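PDB 6BWE: putative fimbrial associated sortase-like protein from Corynebacterium diphtheriae, which probably acts as a class C, pilin-polymerising sortase, a membrane-anchored cysteine transpeptidase that joins pilin subunits through an acyl-thioester intermediate. Local coordinates for residues A73-I81 with P91-T100; A34-P45 with L108-G116. The protein carries 2 engineered substitutions. All coordinates share one frame; numbering follows the deposited sequence.

Interaction 1 (A73-I81 with P91-T100)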
loop_
_atom_site.group_PDB
_atom_site.type_symbol
_atom_site.label_atom_id
_atom_site.label_comp_id
_atom_site.label_asym_id
_atom_site.label_seq_id
_atom_site.Cartn_x
_atom_site.Cartn_y
_atom_site.Cartn_z
ATOM N N ALA A 73 -22.178 2.979 10.478
ATOM C CA ALA A 73 -22.444 4.418 10.490
ATOM C C ALA A 73 -21.648 5.104 9.369
ATOM O O ALA A 73 -20.684 4.529 8.814
ATOM C CB ALA A 73 -22.086 5.002 11.833
ATOM N N GLU A 74 -22.009 6.349 9.088
ATOM C CA GLU A 74 -21.359 7.110 8.019
ATOM C C GLU A 74 -19.999 7.709 8.425
ATOM O O GLU A 74 -19.072 7.731 7.614
ATOM C CB GLU A 74 -22.289 8.223 7.530
ATOM C CG GLU A 74 -23.635 7.735 6.980
ATOM C CD GLU A 74 -23.529 6.980 5.665
ATOM O OE1 GLU A 74 -22.718 7.378 4.798
ATOM O OE2 GLU A 74 -24.284 5.993 5.469
ATOM N N ARG A 75 -19.892 8.221 9.647
ATOM C CA ARG A 75 -18.608 8.782 10.180
ATOM C C ARG A 75 -18.334 8.245 11.572
ATOM O O ARG A 75 -18.260 9.008 12.557
ATOM C CB ARG A 75 -18.611 10.315 10.219
ATOM C CG ARG A 75 -18.764 10.971 8.863
ATOM C CD ARG A 75 -17.471 10.849 8.080
ATOM N NE ARG A 75 -17.653 11.298 6.709
ATOM C CZ ARG A 75 -16.660 11.520 5.843
ATOM N NH1 ARG A 75 -15.380 11.336 6.188
ATOM N NH2 ARG A 75 -16.953 11.935 4.620
ATOM N N PRO A 76 -18.111 6.939 11.664
ATOM C CA PRO A 76 -17.848 6.391 12.987
ATOM C C PRO A 76 -16.513 6.804 13.561
ATOM O O PRO A 76 -15.529 6.969 12.834
ATOM C CB PRO A 76 -17.836 4.899 12.742
ATOM C CG PRO A 76 -17.346 4.777 11.347
ATOM C CD PRO A 76 -18.035 5.886 10.627
ATOM N N VAL A 77 -16.486 6.939 14.876
ATOM C CA VAL A 77 -15.209 7.027 15.592
ATOM C C VAL A 77 -14.620 5.616 15.578
ATOM O O VAL A 77 -15.197 4.689 16.183
ATOM C CB VAL A 77 -15.412 7.484 17.044
ATOM C CG1 VAL A 77 -14.076 7.420 17.789
ATOM C CG2 VAL A 77 -15.969 8.909 17.082
ATOM N N ILE A 78 -13.488 5.438 14.899
ATOM C CA ILE A 78 -12.909 4.098 14.765
ATOM C C ILE A 78 -12.040 3.723 15.976
ATOM O O ILE A 78 -11.865 2.560 16.255
ATOM C CB ILE A 78 -12.158 3.865 13.439
ATOM C CG1 ILE A 78 -10.992 4.825 13.214
ATOM C CG2 ILE A 78 -13.124 4.005 12.287
ATOM C CD1 ILE A 78 -10.064 4.412 12.083
ATOM N N ALA A 79 -11.491 4.722 16.651
ATOM C CA ALA A 79 -10.675 4.554 17.837
ATOM C C ALA A 79 -10.499 5.903 18.494
ATOM O O ALA A 79 -10.834 6.932 17.926
ATOM C CB ALA A 79 -9.306 3.961 17.488
ATOM N N SER A 80 -10.029 5.914 19.734
ATOM C CA SER A 80 -9.647 7.174 20.341
ATOM C C SER A 80 -8.217 7.050 20.849
ATOM O O SER A 80 -7.702 5.943 21.029
ATOM C CB SER A 80 -10.601 7.588 21.474
ATOM O OG SER A 80 -10.622 6.600 22.474
ATOM N N ILE A 81 -7.592 8.196 21.034
ATOM C CA ILE A 81 -6.220 8.267 21.451
ATOM C C ILE A 81 -6.135 9.158 22.667
ATOM O O ILE A 81 -6.825 10.152 22.740
ATOM C CB ILE A 81 -5.309 8.721 20.295
ATOM C CG1 ILE A 81 -3.838 8.606 20.668
ATOM C CG2 ILE A 81 -5.583 10.147 19.871
ATOM C CD1 ILE A 81 -2.914 8.541 19.459
ATOM N N PRO A 91 -10.839 11.703 19.173
ATOM C CA PRO A 91 -11.371 10.668 18.309
ATOM C C PRO A 91 -10.537 10.521 17.021
ATOM O O PRO A 91 -9.985 11.518 16.494
ATOM C CB PRO A 91 -12.804 11.152 18.027
ATOM C CG PRO A 91 -12.706 12.632 18.089
ATOM C CD PRO A 91 -11.645 12.935 19.114
ATOM N N ILE A 92 -10.498 9.281 16.509
ATOM C CA ILE A 92 -9.901 8.986 15.223
ATOM C C ILE A 92 -11.036 8.494 14.291
ATOM O O ILE A 92 -11.828 7.662 14.694
ATOM C CB ILE A 92 -8.803 7.929 15.340
ATOM C CG1 ILE A 92 -7.696 8.377 16.335
ATOM C CG2 ILE A 92 -8.211 7.680 13.950
ATOM C CD1 ILE A 92 -6.828 7.230 16.872
ATOM N N TYR A 93 -11.033 8.974 13.048
ATOM C CA TYR A 93 -11.981 8.605 12.018
ATOM C C TYR A 93 -11.276 7.980 10.843
ATOM O O TYR A 93 -10.065 8.132 10.691
ATOM C CB TYR A 93 -12.709 9.850 11.533
ATOM C CG TYR A 93 -13.488 10.558 12.620
ATOM C CD1 TYR A 93 -14.782 10.202 12.897
ATOM C CD2 TYR A 93 -12.898 11.565 13.381
ATOM C CE1 TYR A 93 -15.509 10.850 13.890
ATOM C CE2 TYR A 93 -13.624 12.228 14.383
ATOM C CZ TYR A 93 -14.915 11.855 14.634
ATOM O OH TYR A 93 -15.630 12.467 15.645
ATOM N N HIS A 94 -12.029 7.261 10.005
ATOM C CA HIS A 94 -11.487 6.837 8.723
ATOM C C HIS A 94 -11.085 8.044 7.867
ATOM O O HIS A 94 -11.812 9.016 7.778
ATOM C CB HIS A 94 -12.509 6.098 7.873
ATOM C CG HIS A 94 -12.942 4.781 8.400
ATOM N ND1 HIS A 94 -14.186 4.601 8.950
ATOM C CD2 HIS A 94 -12.386 3.554 8.322
ATOM C CE1 HIS A 94 -14.345 3.327 9.250
ATOM N NE2 HIS A 94 -13.258 2.675 8.909
ATOM N N GLY A 95 -9.951 7.943 7.192
ATOM C CA GLY A 95 -9.576 8.897 6.172
ATOM C C GLY A 95 -9.080 10.220 6.684
ATOM O O GLY A 95 -8.978 10.469 7.916
ATOM N N THR A 96 -8.837 11.109 5.725
ATOM C CA THR A 96 -8.231 12.419 6.001
ATOM C C THR A 96 -8.957 13.491 5.194
ATOM O O THR A 96 -8.328 14.424 4.719
ATOM C CB THR A 96 -6.698 12.414 5.681
ATOM O OG1 THR A 96 -6.487 11.935 4.347
ATOM C CG2 THR A 96 -5.996 11.535 6.629
ATOM N N ASP A 97 -10.284 13.398 5.108
ATOM C CA ASP A 97 -11.082 14.486 4.533
ATOM C C ASP A 97 -10.880 15.794 5.326
ATOM O O ASP A 97 -10.657 15.813 6.542
ATOM C CB ASP A 97 -12.585 14.191 4.534
ATOM C CG ASP A 97 -12.976 13.029 3.632
ATOM O OD1 ASP A 97 -12.233 12.679 2.689
ATOM O OD2 ASP A 97 -14.068 12.474 3.876
ATOM N N THR A 98 -10.977 16.892 4.604
ATOM C CA THR A 98 -10.875 18.238 5.197
ATOM C C THR A 98 -11.791 18.379 6.408
ATOM O O THR A 98 -11.367 18.793 7.494
ATOM C CB THR A 98 -11.259 19.297 4.147
ATOM O OG1 THR A 98 -10.451 19.087 3.006
ATOM C CG2 THR A 98 -11.039 20.754 4.657
ATOM N N ALA A 99 -13.059 17.999 6.234
ATOM C CA ALA A 99 -14.035 18.187 7.322
ATOM C C ALA A 99 -13.658 17.366 8.557
ATOM O O ALA A 99 -13.706 17.867 9.703
ATOM C CB ALA A 99 -15.454 17.897 6.850
ATOM N N THR A 100 -13.167 16.145 8.334
ATOM C CA THR A 100 -12.756 15.255 9.433
ATOM C C THR A 100 -11.673 15.901 10.293
ATOM O O THR A 100 -11.757 15.895 11.519
ATOM C CB THR A 100 -12.231 13.925 8.875
ATOM O OG1 THR A 100 -13.245 13.307 8.093
ATOM C CG2 THR A 100 -11.765 12.997 9.948
HETATM O O HOH W 1 -14.551 9.343 8.349
HETATM O O HOH W 2 -15.016 7.265 10.240
#
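A classic beta bulge lies in the antiparallel hairpin formed by strands 77-83 and 88-94, where Ile78 and Ala79 together face Ile92. Ile78 N donates to Ile92 O at 2.8 Å, and Ile92 N returns a bond to Ala79 O, also 2.8 Å. Ile92 sends its CD1 between Ala79 CB and Ile81 CB, and its side chain also touches Leu105 and His107 of the neighbouring strand 105-107.

The extra residue turns Ile78 toward the partner strand. Ile78 holds CG1 between its backbone N and carbonyl carbon (chi1 59°), which sends CG2 over one face of the His94 ring, a CH-pi contact 3.5 Å from the centroid, while Pro76 CG meets the ring edge 3.9 Å from His94 CE1. The hairpin is the first in the chain of the sortase fold, an eight-stranded beta barrel in this family. A water accepts a hydrogen bond from His94 N, donates one to Pro76 O and lies 3.1 Å from His94 ND1. Beyond the strands, the bent chain of Arg75 (chi2 -74°) brings its guanidinium end-on to Asp97: NH1 (2.9 Å) and NH2 (3.0 Å) both grip OD2, which lies near the guanidinium plane. Asp97 OD1 has a second cation, Lys56.

Interaction 2 (A34-P45 with L108-G116)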
loop_
_atom_site.group_PDB
_atom_site.type_symbol
_atom_site.label_atom_id
_atom_site.label_comp_id
_atom_site.label_asym_id
_atom_site.label_seq_id
_atom_site.Cartn_x
_atom_site.Cartn_y
_atom_site.Cartn_z
ATOM N N ALA A 34 -10.501 -6.470 11.344
ATOM C CA ALA A 34 -9.526 -5.395 11.072
ATOM C C ALA A 34 -8.091 -5.897 10.958
ATOM O O ALA A 34 -7.293 -5.361 10.169
ATOM C CB ALA A 34 -9.591 -4.345 12.139
ATOM N N ARG A 35 -7.745 -6.884 11.752
ATOM C CA ARG A 35 -6.447 -7.566 11.582
ATOM C C ARG A 35 -6.323 -8.245 10.208
ATOM O O ARG A 35 -5.278 -8.162 9.574
ATOM C CB ARG A 35 -6.215 -8.615 12.659
ATOM C CG ARG A 35 -5.977 -8.060 14.026
ATOM C CD ARG A 35 -5.821 -9.187 15.048
ATOM N NE ARG A 35 -6.044 -8.601 16.361
ATOM C CZ ARG A 35 -7.040 -8.884 17.207
ATOM N NH1 ARG A 35 -7.952 -9.817 16.943
ATOM N NH2 ARG A 35 -7.091 -8.218 18.353
ATOM N N GLN A 36 -7.385 -8.893 9.751
ATOM C CA GLN A 36 -7.421 -9.459 8.396
ATOM C C GLN A 36 -7.244 -8.354 7.307
ATOM O O GLN A 36 -6.442 -8.509 6.350
ATOM C CB GLN A 36 -8.728 -10.215 8.167
ATOM C CG GLN A 36 -8.861 -10.755 6.744
ATOM C CD GLN A 36 -10.073 -11.614 6.503
ATOM O OE1 GLN A 36 -9.969 -12.820 6.205
ATOM N NE2 GLN A 36 -11.222 -11.006 6.575
ATOM N N TYR A 37 -7.976 -7.251 7.461
ATOM C CA TYR A 37 -7.834 -6.097 6.574
ATOM C C TYR A 37 -6.355 -5.666 6.527
ATOM O O TYR A 37 -5.775 -5.503 5.440
ATOM C CB TYR A 37 -8.751 -4.925 6.981
ATOM C CG TYR A 37 -8.438 -3.668 6.216
ATOM C CD1 TYR A 37 -9.021 -3.405 5.004
ATOM C CD2 TYR A 37 -7.451 -2.792 6.673
ATOM C CE1 TYR A 37 -8.674 -2.288 4.263
ATOM C CE2 TYR A 37 -7.092 -1.673 5.944
ATOM C CZ TYR A 37 -7.689 -1.415 4.749
ATOM O OH TYR A 37 -7.318 -0.284 4.046
ATOM N N ASN A 38 -5.751 -5.540 7.703
ATOM C CA ASN A 38 -4.350 -5.133 7.777
ATOM C C ASN A 38 -3.353 -6.005 7.008
ATOM O O ASN A 38 -2.332 -5.479 6.523
ATOM C CB ASN A 38 -3.890 -5.006 9.210
ATOM C CG ASN A 38 -4.403 -3.743 9.863
ATOM O OD1 ASN A 38 -4.974 -2.852 9.194
ATOM N ND2 ASN A 38 -4.231 -3.657 11.186
ATOM N N THR A 39 -3.646 -7.290 6.846
ATOM C CA THR A 39 -2.761 -8.161 6.046
ATOM C C THR A 39 -2.682 -7.717 4.606
ATOM O O THR A 39 -1.704 -8.043 3.912
ATOM C CB THR A 39 -3.166 -9.638 6.078
ATOM O OG1 THR A 39 -4.409 -9.830 5.389
ATOM C CG2 THR A 39 -3.231 -10.172 7.493
ATOM N N SER A 40 -3.708 -7.007 4.149
ATOM C CA SER A 40 -3.787 -6.498 2.767
ATOM C C SER A 40 -3.026 -5.182 2.549
ATOM O O SER A 40 -2.869 -4.749 1.411
ATOM C CB SER A 40 -5.271 -6.297 2.372
ATOM O OG SER A 40 -5.806 -5.078 2.915
ATOM N N VAL A 41 -2.567 -4.540 3.624
ATOM C CA VAL A 41 -1.859 -3.286 3.551
ATOM C C VAL A 41 -0.383 -3.612 3.384
ATOM O O VAL A 41 0.274 -4.083 4.303
ATOM C CB VAL A 41 -2.037 -2.443 4.838
ATOM C CG1 VAL A 41 -1.209 -1.146 4.760
ATOM C CG2 VAL A 41 -3.527 -2.133 5.033
ATOM N N VAL A 42 0.150 -3.335 2.223
ATOM C CA VAL A 42 1.536 -3.746 2.013
ATOM C C VAL A 42 2.495 -2.586 1.803
ATOM O O VAL A 42 3.702 -2.756 1.983
ATOM C CB VAL A 42 1.642 -4.839 0.939
ATOM C CG1 VAL A 42 1.004 -6.134 1.466
ATOM C CG2 VAL A 42 0.967 -4.394 -0.340
ATOM N N GLY A 43 2.041 -1.405 1.474
ATOM C CA GLY A 43 3.008 -0.312 1.540
ATOM C C GLY A 43 2.890 0.590 2.767
ATOM O O GLY A 43 2.555 0.185 3.903
ATOM N N PHE A 44 3.235 1.829 2.505
ATOM C CA PHE A 44 2.884 2.915 3.381
ATOM C C PHE A 44 2.443 4.055 2.491
ATOM O O PHE A 44 2.755 4.062 1.303
ATOM C CB PHE A 44 4.058 3.291 4.262
ATOM C CG PHE A 44 5.307 3.679 3.514
ATOM C CD1 PHE A 44 5.572 4.999 3.219
ATOM C CD2 PHE A 44 6.226 2.722 3.141
ATOM C CE1 PHE A 44 6.734 5.354 2.554
ATOM C CE2 PHE A 44 7.413 3.075 2.480
ATOM C CZ PHE A 44 7.656 4.395 2.178
ATOM N N PRO A 45 1.725 5.024 3.054
ATOM C CA PRO A 45 1.296 6.173 2.269
ATOM C C PRO A 45 2.426 7.128 1.888
ATOM O O PRO A 45 3.102 7.633 2.757
ATOM C CB PRO A 45 0.262 6.872 3.176
ATOM C CG PRO A 45 0.096 5.998 4.363
ATOM C CD PRO A 45 1.290 5.113 4.453
ATOM N N LEU A 108 -4.692 7.637 8.096
ATOM C CA LEU A 108 -4.201 7.696 6.732
ATOM C C LEU A 108 -4.411 6.371 6.001
ATOM O O LEU A 108 -3.743 5.372 6.283
ATOM C CB LEU A 108 -2.735 8.121 6.723
ATOM C CG LEU A 108 -2.087 8.601 5.438
ATOM C CD1 LEU A 108 -2.920 9.617 4.663
ATOM C CD2 LEU A 108 -0.728 9.185 5.776
ATOM N N TYR A 109 -5.367 6.372 5.081
ATOM C CA TYR A 109 -5.633 5.257 4.223
ATOM C C TYR A 109 -4.326 4.803 3.534
ATOM O O TYR A 109 -3.549 5.637 3.033
ATOM C CB TYR A 109 -6.694 5.641 3.161
ATOM C CG TYR A 109 -6.915 4.475 2.216
ATOM C CD1 TYR A 109 -7.557 3.317 2.649
ATOM C CD2 TYR A 109 -6.404 4.514 0.920
ATOM C CE1 TYR A 109 -7.714 2.223 1.783
ATOM C CE2 TYR A 109 -6.545 3.450 0.068
ATOM C CZ TYR A 109 -7.173 2.305 0.497
ATOM O OH TYR A 109 -7.263 1.277 -0.409
ATOM N N GLY A 110 -4.084 3.506 3.538
ATOM C CA GLY A 110 -2.827 2.949 3.036
ATOM C C GLY A 110 -1.855 2.552 4.124
ATOM O O GLY A 110 -0.759 2.045 3.818
ATOM N N SER A 111 -2.220 2.847 5.376
ATOM C CA SER A 111 -1.517 2.364 6.546
ATOM C C SER A 111 -2.480 1.441 7.291
ATOM O O SER A 111 -3.691 1.499 7.080
ATOM C CB SER A 111 -1.029 3.515 7.438
ATOM O OG SER A 111 -2.130 4.231 8.045
ATOM N N ALA A 112 -1.932 0.575 8.144
ATOM C CA ALA A 112 -2.742 -0.378 8.903
ATOM C C ALA A 112 -3.692 0.369 9.846
ATOM O O ALA A 112 -3.393 1.461 10.344
ATOM C CB ALA A 112 -1.862 -1.309 9.723
ATOM N N LEU A 113 -4.850 -0.221 10.046
ATOM C CA LEU A 113 -5.774 0.237 11.069
ATOM C C LEU A 113 -5.178 0.014 12.463
ATOM O O LEU A 113 -4.406 -0.938 12.651
ATOM C CB LEU A 113 -7.068 -0.566 10.951
ATOM C CG LEU A 113 -7.918 -0.352 9.708
ATOM C CD1 LEU A 113 -8.965 -1.441 9.665
ATOM C CD2 LEU A 113 -8.550 1.030 9.708
ATOM N N PRO A 114 -5.515 0.884 13.448
ATOM C CA PRO A 114 -4.745 0.859 14.699
ATOM C C PRO A 114 -5.301 -0.166 15.685
ATOM O O PRO A 114 -5.897 0.198 16.691
ATOM C CB PRO A 114 -4.861 2.293 15.194
ATOM C CG PRO A 114 -6.216 2.721 14.749
ATOM C CD PRO A 114 -6.275 2.143 13.334
ATOM N N VAL A 115 -5.101 -1.440 15.346
ATOM C CA VAL A 115 -5.492 -2.593 16.165
ATOM C C VAL A 115 -4.273 -3.411 16.619
ATOM O O VAL A 115 -4.450 -4.475 17.172
ATOM C CB VAL A 115 -6.523 -3.476 15.459
ATOM C CG1 VAL A 115 -7.823 -2.716 15.298
ATOM C CG2 VAL A 115 -6.025 -3.973 14.089
ATOM N N GLY A 116 -3.059 -2.894 16.397
ATOM C CA GLY A 116 -1.822 -3.568 16.819
ATOM C C GLY A 116 -1.460 -4.724 15.897
ATOM O O GLY A 116 -2.230 -5.076 14.980
HETATM O O HOH W 3 -5.660 -5.974 19.035
HETATM O O HOH W 4 -3.451 -7.196 16.688
HETATM O O HOH W 5 -5.474 1.561 5.009
HETATM O O HOH W 6 -7.467 -1.080 1.328
HETATM O O HOH W 7 -3.380 -5.914 12.549
HETATM O O HOH W 8 -0.209 1.044 1.412
#
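The Tyr37 ring has Ser40 OG above one face near the rim, and Asn38 OD1 and a water at its edge; Leu113 CD1 lies 3.6 Å from Tyr37 CD2, the leucine and tyrosine side chains crossing at about a right angle. Tyr37 sets CG opposite its backbone N (chi1 170°), which carries the hydroxyl toward Tyr109, and Tyr37 OH comes 3.4 Å from Tyr109 CE1. One water joins that hydroxyl to Tyr109 OH; another joins it to Gly110 N and Ser111 O. Tyr109 OH in turn bonds to the carbonyl of Ser40 of the second subunit.

The flat amide of Asn38 reads the backbone of Leu113 in both directions. Asn38 OD1 accepts from Leu113 N at 2.8 Å, with the donor tilted 24° from the amide carbonyl plane, and Asn38 ND2 donates to Leu113 O at 3.1 Å. That carbonyl also takes Val115 N, from the same face, and a water ties ND2 to Gly116 O. Val115 CG2 packs 3.4 Å from Asn38 ND2, and Ala34 CB fits against Leu113 CD1 and Val115 CG1.

Farther along, Val41 CG1 rests 3.4 Å from Gly110 O, and Pro45 CG lies 3.6 Å from Leu108 CG. Gly110 occupies a type II beta turn from Leu108 to Ser111, across which Leu108 O accepts from both Ser111 N and Ser111 OG. The Asn38 side-chain amide thus makes a two-bond pairing with the Leu113 backbone, in a contact that joins the end of helix 24-39 and the chain after it to the connection between strands 105-107 and 123-125 of the sortase sheet.

Interaction 1 is nested, along the chain, inside the loop that interaction 2 closes, and the two centres lie about 15 Å apart. They touch directly where Thr96 CG2 packs 4.1 Å from Leu108 CD1. Strand 105-107 forms a further bridge: it pairs with the hairpin strand of 91-100 and leads into 108-116, and its His107 touches Ile78 and Ile92 of interaction 1 and Leu113 of interaction 2. Tyr64 of helix 59-66 likewise contacts both His94 and Tyr109. Neither contact contains the predicted catalytic residues; the side chains of Thr100 and Leu108 are about 9 Å and about 11 Å, respectively, from that of His127, the predicted proton donor/acceptor.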